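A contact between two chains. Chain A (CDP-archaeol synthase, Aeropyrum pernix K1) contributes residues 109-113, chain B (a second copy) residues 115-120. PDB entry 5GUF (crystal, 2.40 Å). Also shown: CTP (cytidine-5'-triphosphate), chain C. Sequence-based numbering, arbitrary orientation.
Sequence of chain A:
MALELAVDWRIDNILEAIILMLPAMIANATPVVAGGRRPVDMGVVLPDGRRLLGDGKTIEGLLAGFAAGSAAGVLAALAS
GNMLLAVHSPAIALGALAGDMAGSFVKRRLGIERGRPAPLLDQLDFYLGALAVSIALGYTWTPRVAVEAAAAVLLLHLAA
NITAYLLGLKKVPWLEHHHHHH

Chain A (109-113) RLGIE
Chain B 115-120: GRPAPL

Chain A leaves a helix here. Arg A109 is still helical (phi/psi -61/-24), Leu A110 lies at -91/5, and Gly A111 turns to positive phi (74/18), closing a Schellman motif with two bonds back into the last turn; Ile A112 (-86/117) and Glu A113 (-70/157) then run extended. In chain B, Gly B115 (89/-21) precedes the largely extended Arg B116 (-71/144), Pro B117 (-72/132), Ala B118 (-116/88) and Pro B119 (-62/151), and Leu B120 (74/-65) is the N-cap of a helix. The register is set by Leu A110 CA and Pro B117 CA, 7.0 Å apart.

No hydrogen bond crosses, so the contact rests on apolar packing. Both prolines, C-gamma endo, point toward chain A, whereas the intervening Ala B118 points away. Leu A110 (m, t) points toward chain B: its CB lies 4.0 Å from Pro B117 CG, its CD1 3.8 Å from Pro B119 CG. Ile A112 (m, t) starts sideways, but its end comes nearer, placing CD1 3.8 Å from Pro B119 CD and 3.4 Å from Pro B117 O. Arg B116 (chi1 -117°, chi2 65°, chi3 -102°, chi4 -36°) brings NH1 to 4.2 Å from Leu A110 O, near the guanidinium plane but too far for a hydrogen bond. Away from the contact, Gly B115 N donates to CTP O1G at 2.7 Å (161°).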

# COMPACT_ATOMS: atom_id res chain seq x y z
N ARG A 109 -14.20 -8.84 -4.60
CA ARG A 109 -13.73 -10.22 -4.68
C ARG A 109 -13.24 -10.74 -3.33
O ARG A 109 -13.24 -11.95 -3.09
CB ARG A 109 -12.62 -10.37 -5.73
CG ARG A 109 -13.01 -9.89 -7.11
CD ARG A 109 -14.01 -10.80 -7.83
NE ARG A 109 -15.39 -10.74 -7.32
CZ ARG A 109 -16.22 -9.70 -7.44
NH1 ARG A 109 -15.83 -8.58 -8.03
NH2 ARG A 109 -17.46 -9.77 -6.94
N LEU A 110 -12.82 -9.84 -2.44
CA LEU A 110 -12.35 -10.23 -1.12
C LEU A 110 -13.47 -10.24 -0.09
O LEU A 110 -13.20 -10.44 1.11
CB LEU A 110 -11.25 -9.28 -0.67
CG LEU A 110 -9.97 -9.35 -1.49
CD1 LEU A 110 -9.04 -8.25 -1.02
CD2 LEU A 110 -9.30 -10.71 -1.34
N GLY A 111 -14.71 -10.02 -0.50
CA GLY A 111 -15.82 -9.91 0.42
C GLY A 111 -15.88 -8.64 1.23
O GLY A 111 -16.59 -8.59 2.24
N ILE A 112 -15.19 -7.58 0.82
CA ILE A 112 -15.27 -6.30 1.52
C ILE A 112 -16.46 -5.52 0.97
O ILE A 112 -16.47 -5.15 -0.21
CB ILE A 112 -13.98 -5.50 1.38
CG1 ILE A 112 -12.76 -6.29 1.90
CG2 ILE A 112 -14.10 -4.24 2.13
CD1 ILE A 112 -11.40 -5.63 1.54
N GLU A 113 -17.45 -5.25 1.82
CA GLU A 113 -18.65 -4.59 1.34
C GLU A 113 -18.40 -3.15 0.96
O GLU A 113 -17.46 -2.50 1.44
CB GLU A 113 -19.79 -4.66 2.36
CG GLU A 113 -20.25 -6.10 2.61
CD GLU A 113 -20.99 -6.30 3.91
OE1 GLU A 113 -21.37 -7.46 4.18
OE2 GLU A 113 -21.23 -5.33 4.65
N GLY B 115 -9.04 -10.68 11.34
CA GLY B 115 -9.08 -11.61 10.25
C GLY B 115 -9.65 -11.16 8.92
O GLY B 115 -9.35 -11.77 7.94
N ARG B 116 -10.45 -10.11 8.87
CA ARG B 116 -11.02 -9.64 7.61
C ARG B 116 -9.91 -9.01 6.81
O ARG B 116 -9.03 -8.42 7.36
CB ARG B 116 -12.17 -8.68 7.84
CG ARG B 116 -13.49 -9.19 7.31
CD ARG B 116 -13.99 -10.44 8.01
NE ARG B 116 -13.76 -11.66 7.24
CZ ARG B 116 -13.84 -11.77 5.91
NH1 ARG B 116 -14.15 -10.73 5.15
NH2 ARG B 116 -13.60 -12.94 5.34
N PRO B 117 -9.92 -9.16 5.50
CA PRO B 117 -8.78 -8.71 4.69
C PRO B 117 -8.67 -7.19 4.59
O PRO B 117 -9.65 -6.50 4.33
CB PRO B 117 -9.05 -9.33 3.32
CG PRO B 117 -10.55 -9.51 3.29
CD PRO B 117 -10.97 -9.81 4.69
N ALA B 118 -7.46 -6.68 4.82
CA ALA B 118 -7.07 -5.32 4.44
C ALA B 118 -5.96 -5.46 3.41
O ALA B 118 -4.77 -5.48 3.76
CB ALA B 118 -6.60 -4.51 5.65
N PRO B 119 -6.30 -5.57 2.12
CA PRO B 119 -5.26 -5.84 1.11
C PRO B 119 -4.25 -4.71 1.07
O PRO B 119 -4.56 -3.55 1.40
CB PRO B 119 -6.06 -5.93 -0.20
CG PRO B 119 -7.21 -5.04 0.03
CD PRO B 119 -7.59 -5.23 1.49
N LEU B 120 -3.02 -5.06 0.70
CA LEU B 120 -1.86 -4.18 0.81
C LEU B 120 -1.41 -4.06 2.26
O LEU B 120 -0.30 -4.50 2.59
CB LEU B 120 -2.13 -2.80 0.21
CG LEU B 120 -2.21 -2.73 -1.32
CD1 LEU B 120 -1.99 -1.28 -1.77
CD2 LEU B 120 -1.22 -3.70 -2.03
N1 CTP C . -0.58 -14.65 14.97
C2 CTP C . -0.28 -14.69 16.33
N3 CTP C . 0.47 -13.69 16.93
C4 CTP C . 0.99 -12.67 16.15
C5 CTP C . 0.73 -12.65 14.78
C6 CTP C . -0.20 -13.55 14.23
O2 CTP C . -0.70 -15.62 17.02
N4 CTP C . 1.72 -11.71 16.73
C1' CTP C . -1.35 -15.78 14.37
C2' CTP C . -2.83 -15.68 14.72
O2' CTP C . -3.36 -16.98 14.79
C3' CTP C . -3.41 -14.98 13.52
C4' CTP C . -2.61 -15.63 12.40
O4' CTP C . -1.31 -15.83 12.94
O3' CTP C . -4.80 -15.21 13.43
C5' CTP C . -2.61 -14.79 11.12
O5' CTP C . -1.94 -13.56 11.31
PA CTP C . -2.67 -12.20 10.88
O1A CTP C . -3.21 -12.41 9.48
O2A CTP C . -1.74 -11.00 10.95
O3A CTP C . -3.85 -12.03 11.97
PB CTP C . -5.42 -11.93 11.60
O1B CTP C . -6.08 -13.23 12.03
O2B CTP C . -5.68 -11.68 10.14
O3B CTP C . -5.89 -10.68 12.51
PG CTP C . -5.81 -9.14 12.03
O1G CTP C . -7.14 -8.76 11.43
O2G CTP C . -5.46 -8.34 13.24
O3G CTP C . -4.74 -8.94 10.99